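Local coordinates for protein pectate lyase (Bacillus, PDB 3VMV) that probably cleaves polygalacturonate (pectate) by beta-elimination, as a secreted family 1 polysaccharide lyase built on a right-handed parallel beta-helix, at residues M10-A18 against N101-N109; Q108-R116 against H136-P144. All blocks are in the same frame, centred on the assembly; numbering follows the deposited sequence.

Interaction 1: residues M10-A18 against N101-N109; sequences MNGGTTGGA and NAHNIIIQN
The side-chain amide of Asn104 reaches into the N-terminal loop and meets Thr15 with both its polar ends and Gly16 with its oxygen. Three hydrogen bonds result. Thr15 N gives to Asn104 OD1 at 2.7 Å, in the carbonyl plane and on a lone pair. Gly16 N gives to the same OD1 at 2.8 Å, but from above that plane. In return Asn104 ND2 gives to Thr15 OG1 at 3.2 Å, close to the amide plane. ND2 also bonds Asn80 OD1 on strand 78-85. Asn104 can reach the loop because its CG is trans to the backbone N (chi1 -173°). A CA-H...O contact adds to these, Gly16 CA to Asn104 O at 3.3 Å.

The apolar part is made by Ile106. Its CD1 lies 3.6 Å from Thr15 C, and its CG1 meets Thr14 CG2 at 3.8 Å; that methyl also passes Asn104 OD1, while Thr14 OG1 turns to Ala8 O. Gly16 is the second residue of the type II' turn from Thr15 to Ala18, at positive phi, and a CB would fall 2.8 Å from Ile106 CG1.

The contact lays the loop before strand 21-25 over a beta-helix corner, where the chain bends at Asn104 between strands 97-103 and 105-108. With two backbone N-H groups, Thr15 OG1 and Asn80 all bonded to it, the Asn104 amide is fixed in rotation, and its oxygen satisfies consecutive loop N-H groups.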
# COMPACT_ATOMS: atom_id res chain seq x y z
N MET A 10 9.73 9.75 8.98
CA MET A 10 9.72 10.10 10.40
C MET A 10 10.19 8.91 11.20
O MET A 10 10.54 7.86 10.63
CB MET A 10 8.30 10.48 10.86
CG MET A 10 7.74 11.67 10.08
SD MET A 10 6.18 12.29 10.66
CE MET A 10 6.62 12.99 12.25
N ASN A 11 10.21 9.08 12.52
CA ASN A 11 10.57 8.01 13.43
C ASN A 11 11.93 7.43 13.08
O ASN A 11 12.13 6.22 13.18
CB ASN A 11 9.49 6.92 13.43
CG ASN A 11 9.66 5.92 14.56
OD1 ASN A 11 9.84 6.31 15.71
ND2 ASN A 11 9.61 4.63 14.23
N GLY A 12 12.85 8.29 12.65
CA GLY A 12 14.19 7.84 12.31
C GLY A 12 14.50 7.59 10.83
O GLY A 12 15.66 7.42 10.46
N GLY A 13 13.46 7.52 10.00
CA GLY A 13 13.62 7.37 8.56
C GLY A 13 13.62 5.92 8.10
O GLY A 13 13.57 4.98 8.93
N THR A 14 13.67 5.75 6.79
CA THR A 14 13.68 4.41 6.20
C THR A 14 14.79 4.30 5.16
O THR A 14 14.80 5.01 4.13
CB THR A 14 12.31 4.09 5.55
OG1 THR A 14 11.26 4.24 6.50
CG2 THR A 14 12.30 2.69 5.01
N THR A 15 15.75 3.42 5.45
CA THR A 15 16.87 3.14 4.57
C THR A 15 16.91 1.68 4.13
O THR A 15 17.72 1.30 3.29
CB THR A 15 18.22 3.44 5.26
OG1 THR A 15 18.34 2.68 6.46
CG2 THR A 15 18.35 4.93 5.58
N GLY A 16 16.01 0.87 4.68
CA GLY A 16 15.96 -0.53 4.28
C GLY A 16 17.26 -1.29 4.49
O GLY A 16 17.88 -1.26 5.58
N GLY A 17 17.68 -1.98 3.44
CA GLY A 17 18.87 -2.84 3.49
C GLY A 17 20.13 -2.13 3.06
O GLY A 17 21.14 -2.78 2.84
N ALA A 18 20.07 -0.81 2.91
CA ALA A 18 21.24 -0.08 2.43
C ALA A 18 22.43 -0.23 3.38
O ALA A 18 22.28 -0.17 4.60
CB ALA A 18 20.91 1.38 2.22
N ASN A 101 6.07 -7.55 12.24
CA ASN A 101 6.99 -6.88 13.17
C ASN A 101 8.32 -6.56 12.49
O ASN A 101 9.41 -6.83 12.97
CB ASN A 101 7.18 -7.69 14.45
CG ASN A 101 7.62 -6.82 15.63
OD1 ASN A 101 7.64 -5.60 15.56
ND2 ASN A 101 7.98 -7.49 16.75
N ALA A 102 8.16 -5.97 11.31
CA ALA A 102 9.26 -5.67 10.43
C ALA A 102 9.55 -4.18 10.45
O ALA A 102 8.62 -3.39 10.39
CB ALA A 102 8.89 -6.15 9.01
N HIS A 103 10.83 -3.81 10.58
CA HIS A 103 11.22 -2.42 10.81
C HIS A 103 12.28 -1.98 9.85
O HIS A 103 13.27 -2.68 9.67
CB HIS A 103 11.71 -2.27 12.24
CG HIS A 103 10.63 -2.52 13.23
ND1 HIS A 103 10.18 -3.79 13.53
CD2 HIS A 103 9.84 -1.66 13.91
CE1 HIS A 103 9.18 -3.70 14.39
NE2 HIS A 103 8.95 -2.42 14.64
N ASN A 104 12.06 -0.83 9.22
CA ASN A 104 13.00 -0.26 8.26
C ASN A 104 13.14 -1.17 7.04
O ASN A 104 14.18 -1.81 6.80
CB ASN A 104 14.39 0.02 8.92
CG ASN A 104 15.31 0.78 7.98
OD1 ASN A 104 14.84 1.57 7.16
ND2 ASN A 104 16.61 0.51 8.05
N ILE A 105 12.05 -1.22 6.27
CA ILE A 105 11.91 -2.12 5.14
C ILE A 105 11.55 -1.33 3.89
O ILE A 105 10.65 -0.48 3.93
CB ILE A 105 10.77 -3.12 5.39
CG1 ILE A 105 10.86 -3.72 6.82
CG2 ILE A 105 10.76 -4.19 4.32
CD1 ILE A 105 12.06 -4.66 7.06
N ILE A 106 12.23 -1.60 2.79
CA ILE A 106 11.89 -1.05 1.49
C ILE A 106 11.49 -2.19 0.53
O ILE A 106 12.22 -3.17 0.41
CB ILE A 106 13.08 -0.29 0.91
CG1 ILE A 106 13.42 0.86 1.84
CG2 ILE A 106 12.77 0.20 -0.53
CD1 ILE A 106 14.60 1.72 1.34
N ILE A 107 10.33 -2.07 -0.12
CA ILE A 107 9.96 -2.94 -1.25
C ILE A 107 9.81 -2.04 -2.46
O ILE A 107 8.98 -1.10 -2.44
CB ILE A 107 8.66 -3.67 -0.95
CG1 ILE A 107 8.79 -4.46 0.35
CG2 ILE A 107 8.23 -4.58 -2.14
CD1 ILE A 107 7.54 -5.09 0.84
N GLN A 108 10.62 -2.27 -3.47
CA GLN A 108 10.72 -1.32 -4.57
C GLN A 108 10.89 -2.03 -5.89
O GLN A 108 11.65 -3.03 -6.03
CB GLN A 108 11.93 -0.45 -4.27
CG GLN A 108 12.12 0.69 -5.25
CD GLN A 108 13.21 1.64 -4.79
OE1 GLN A 108 13.00 2.87 -4.63
NE2 GLN A 108 14.37 1.09 -4.58
N ASN A 109 10.28 -1.46 -6.93
CA ASN A 109 10.48 -1.94 -8.30
C ASN A 109 10.15 -3.41 -8.55
O ASN A 109 10.86 -4.09 -9.31
CB ASN A 109 11.91 -1.65 -8.79
CG ASN A 109 12.03 -1.70 -10.30
OD1 ASN A 109 11.18 -1.17 -11.03
ND2 ASN A 109 13.10 -2.35 -10.78

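Interaction 2: residues Q108-R116 against H136-P144; sequences QNVSIHHVR and HNEFYSEFP
His113 and Tyr140, bridged neighbours on one face of the paired strands, both set CG between the backbone N and the carbonyl carbon (chi1 65° and 53°), which lays their rings alongside each other. Their planes lie 6° apart but are slid past each other, centroids 4.6 Å apart, barely overlapping. The closer fit is a CH-pi contact: His113 CB sits 3.4 Å from the Tyr140 ring centroid, while Tyr140 OH lies over the His113 ring face. Replacing Tyr140 by an alanine would probably uncover that face of His113 and leave its CB without an aromatic partner.

Parallel strands 111-113 and 138-140 are joined by backbone bonds from Glu138 N to Val110 O, Ile112 N to Glu138 O, His114 N to Tyr140 O and, weakly, Tyr140 N to Ile112 O. On the other face Ile112 CB packs against Phe139 CD1, beside Ile123, as part of the stacked interior of the beta-helix.

Beyond the strands His114 lies with one ring face over Ser141 CA. Its NE2 gives a nearly straight bond to Glu142 OE2 (2.8 Å), met on the anti side and well out of the carboxylate plane. Its ND1 and His113 ND1 share a hydrogen bond of 2.7 Å, and His113 NE2 bonds Glu91 OE2. A carboxylate thus stands at each end of two linked imidazoles, which would fix both rings in rotation and probably polarise them.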
# COMPACT_ATOMS: atom_id res chain seq x y z
N GLN A 108 10.62 -2.27 -3.47
CA GLN A 108 10.72 -1.32 -4.57
C GLN A 108 10.89 -2.03 -5.89
O GLN A 108 11.65 -3.03 -6.03
CB GLN A 108 11.93 -0.45 -4.27
CG GLN A 108 12.12 0.69 -5.25
CD GLN A 108 13.21 1.64 -4.79
OE1 GLN A 108 13.00 2.87 -4.63
NE2 GLN A 108 14.37 1.09 -4.58
N ASN A 109 10.28 -1.46 -6.93
CA ASN A 109 10.48 -1.94 -8.30
C ASN A 109 10.15 -3.41 -8.55
O ASN A 109 10.86 -4.09 -9.31
CB ASN A 109 11.91 -1.65 -8.79
CG ASN A 109 12.03 -1.70 -10.30
OD1 ASN A 109 11.18 -1.17 -11.03
ND2 ASN A 109 13.10 -2.35 -10.78
N VAL A 110 9.11 -3.90 -7.89
CA VAL A 110 8.62 -5.26 -8.20
C VAL A 110 7.16 -5.23 -8.68
O VAL A 110 6.40 -4.31 -8.37
CB VAL A 110 8.74 -6.23 -6.96
CG1 VAL A 110 10.19 -6.36 -6.54
CG2 VAL A 110 7.86 -5.71 -5.79
N SER A 111 6.76 -6.27 -9.41
CA SER A 111 5.37 -6.45 -9.79
C SER A 111 4.85 -7.63 -9.00
O SER A 111 5.50 -8.67 -9.01
CB SER A 111 5.23 -6.75 -11.27
OG SER A 111 5.76 -5.67 -12.03
N ILE A 112 3.72 -7.46 -8.32
CA ILE A 112 3.17 -8.55 -7.51
C ILE A 112 1.72 -8.67 -7.90
O ILE A 112 0.95 -7.67 -7.79
CB ILE A 112 3.26 -8.24 -5.99
CG1 ILE A 112 4.72 -7.90 -5.61
CG2 ILE A 112 2.72 -9.46 -5.18
CD1 ILE A 112 4.92 -7.69 -4.11
N HIS A 113 1.30 -9.86 -8.32
CA HIS A 113 -0.00 -9.93 -8.92
C HIS A 113 -0.65 -11.31 -8.85
O HIS A 113 -0.01 -12.32 -8.65
CB HIS A 113 0.09 -9.46 -10.39
CG HIS A 113 0.93 -10.37 -11.25
ND1 HIS A 113 0.39 -11.39 -12.00
CD2 HIS A 113 2.27 -10.43 -11.47
CE1 HIS A 113 1.35 -12.03 -12.64
NE2 HIS A 113 2.50 -11.47 -12.33
N HIS A 114 -1.98 -11.28 -8.96
CA HIS A 114 -2.82 -12.47 -8.96
C HIS A 114 -2.55 -13.28 -7.70
O HIS A 114 -2.46 -14.52 -7.77
CB HIS A 114 -2.66 -13.32 -10.23
CG HIS A 114 -3.13 -12.61 -11.45
ND1 HIS A 114 -2.32 -11.78 -12.20
CD2 HIS A 114 -4.36 -12.55 -12.03
CE1 HIS A 114 -3.01 -11.28 -13.21
NE2 HIS A 114 -4.25 -11.75 -13.14
N VAL A 115 -2.48 -12.59 -6.56
CA VAL A 115 -2.21 -13.29 -5.30
C VAL A 115 -3.52 -13.79 -4.71
O VAL A 115 -4.34 -13.02 -4.23
CB VAL A 115 -1.47 -12.39 -4.31
CG1 VAL A 115 -1.03 -13.20 -3.04
CG2 VAL A 115 -0.20 -11.83 -4.99
N ARG A 116 -3.73 -15.10 -4.77
CA ARG A 116 -4.89 -15.75 -4.14
C ARG A 116 -4.50 -16.52 -2.86
O ARG A 116 -5.19 -16.45 -1.84
CB ARG A 116 -5.57 -16.71 -5.11
CG ARG A 116 -6.62 -17.57 -4.41
CD ARG A 116 -7.63 -18.18 -5.36
NE ARG A 116 -8.48 -19.14 -4.64
CZ ARG A 116 -9.49 -18.83 -3.83
NH1 ARG A 116 -9.87 -17.58 -3.62
NH2 ARG A 116 -10.16 -19.81 -3.23
N HIS A 136 7.40 2.40 -6.32
CA HIS A 136 7.70 2.05 -7.71
C HIS A 136 7.43 0.58 -8.04
O HIS A 136 8.16 -0.04 -8.78
CB HIS A 136 9.13 2.46 -8.11
CG HIS A 136 9.24 3.89 -8.54
ND1 HIS A 136 9.72 4.88 -7.72
CD2 HIS A 136 8.88 4.50 -9.70
CE1 HIS A 136 9.73 6.03 -8.38
NE2 HIS A 136 9.21 5.84 -9.58
N ASN A 137 6.33 0.08 -7.49
CA ASN A 137 5.87 -1.27 -7.78
C ASN A 137 4.60 -1.26 -8.63
O ASN A 137 4.01 -0.20 -8.87
CB ASN A 137 5.57 -1.99 -6.49
CG ASN A 137 6.71 -1.89 -5.48
OD1 ASN A 137 6.54 -1.30 -4.36
ND2 ASN A 137 7.82 -2.48 -5.79
N GLU A 138 4.16 -2.46 -9.03
CA GLU A 138 2.89 -2.60 -9.73
C GLU A 138 2.17 -3.76 -9.09
O GLU A 138 2.76 -4.81 -8.88
CB GLU A 138 3.07 -2.83 -11.23
CG GLU A 138 3.75 -1.61 -11.85
CD GLU A 138 3.85 -1.62 -13.36
OE1 GLU A 138 3.11 -2.36 -14.06
OE2 GLU A 138 4.67 -0.84 -13.90
N PHE A 139 0.89 -3.55 -8.83
CA PHE A 139 0.05 -4.53 -8.14
C PHE A 139 -1.22 -4.69 -8.91
O PHE A 139 -1.85 -3.68 -9.27
CB PHE A 139 -0.31 -4.04 -6.73
CG PHE A 139 0.89 -3.60 -5.90
CD1 PHE A 139 1.84 -4.53 -5.48
CD2 PHE A 139 1.03 -2.28 -5.52
CE1 PHE A 139 2.95 -4.16 -4.72
CE2 PHE A 139 2.12 -1.89 -4.73
CZ PHE A 139 3.09 -2.81 -4.33
N TYR A 140 -1.67 -5.92 -9.15
CA TYR A 140 -2.88 -6.08 -9.95
C TYR A 140 -3.45 -7.49 -9.79
O TYR A 140 -2.73 -8.38 -9.33
CB TYR A 140 -2.62 -5.74 -11.43
CG TYR A 140 -1.48 -6.45 -12.10
CD1 TYR A 140 -1.69 -7.61 -12.86
CD2 TYR A 140 -0.19 -5.94 -12.01
CE1 TYR A 140 -0.65 -8.22 -13.52
CE2 TYR A 140 0.88 -6.57 -12.67
CZ TYR A 140 0.62 -7.70 -13.43
OH TYR A 140 1.63 -8.39 -14.08
N SER A 141 -4.69 -7.68 -10.20
CA SER A 141 -5.23 -9.05 -10.34
C SER A 141 -6.19 -9.02 -11.52
O SER A 141 -5.72 -8.84 -12.65
CB SER A 141 -5.82 -9.62 -9.04
OG SER A 141 -7.00 -8.96 -8.62
N GLU A 142 -7.51 -9.16 -11.30
CA GLU A 142 -8.46 -8.94 -12.38
C GLU A 142 -9.66 -8.18 -11.82
O GLU A 142 -10.06 -8.41 -10.67
CB GLU A 142 -8.97 -10.27 -12.95
CG GLU A 142 -7.93 -11.22 -13.50
CD GLU A 142 -7.25 -10.74 -14.77
OE1 GLU A 142 -7.79 -9.86 -15.48
OE2 GLU A 142 -6.15 -11.27 -15.10
N PHE A 143 -10.25 -7.31 -12.64
CA PHE A 143 -11.52 -6.68 -12.30
C PHE A 143 -12.26 -6.41 -13.61
O PHE A 143 -11.74 -5.68 -14.46
CB PHE A 143 -11.33 -5.37 -11.55
CG PHE A 143 -12.61 -4.65 -11.30
CD1 PHE A 143 -13.57 -5.17 -10.42
CD2 PHE A 143 -12.89 -3.49 -11.99
CE1 PHE A 143 -14.77 -4.57 -10.23
CE2 PHE A 143 -14.12 -2.84 -11.77
CZ PHE A 143 -15.05 -3.40 -10.91
N PRO A 144 -13.48 -6.94 -13.76
CA PRO A 144 -14.23 -7.70 -12.75
C PRO A 144 -13.80 -9.16 -12.68
O PRO A 144 -14.24 -9.89 -11.76
CB PRO A 144 -15.69 -7.61 -13.26
CG PRO A 144 -15.55 -7.46 -14.70
CD PRO A 144 -14.36 -6.52 -14.88
O HOH W 1 3.98 -5.21 -14.07
O HOH W 2 -2.73 -9.74 -6.34

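Interactions 1 and 2 follow one another along the chain, their centres about 20 Å apart, and share Gln108 and Asn109. Strand 105-108, whose beginning carries the N-terminal loop in interaction 1, leads through Asn109 into strand 111-113, which pairs with the next turn in interaction 2. Asn104 and Asn109, both at positive phi, lie at the two ends of strand 105-108. The Asn109 side chain is hydrogen-bonded to Gly85, Gly87 and Gly323, which probably steadies the bend there. The two contacts therefore differ in kind: 10-18 against 101-109 drapes a loop over a corner, whereas 108-116 against 136-144 stacks neighbouring turns of the helix. Neither includes a bound ion or sugar.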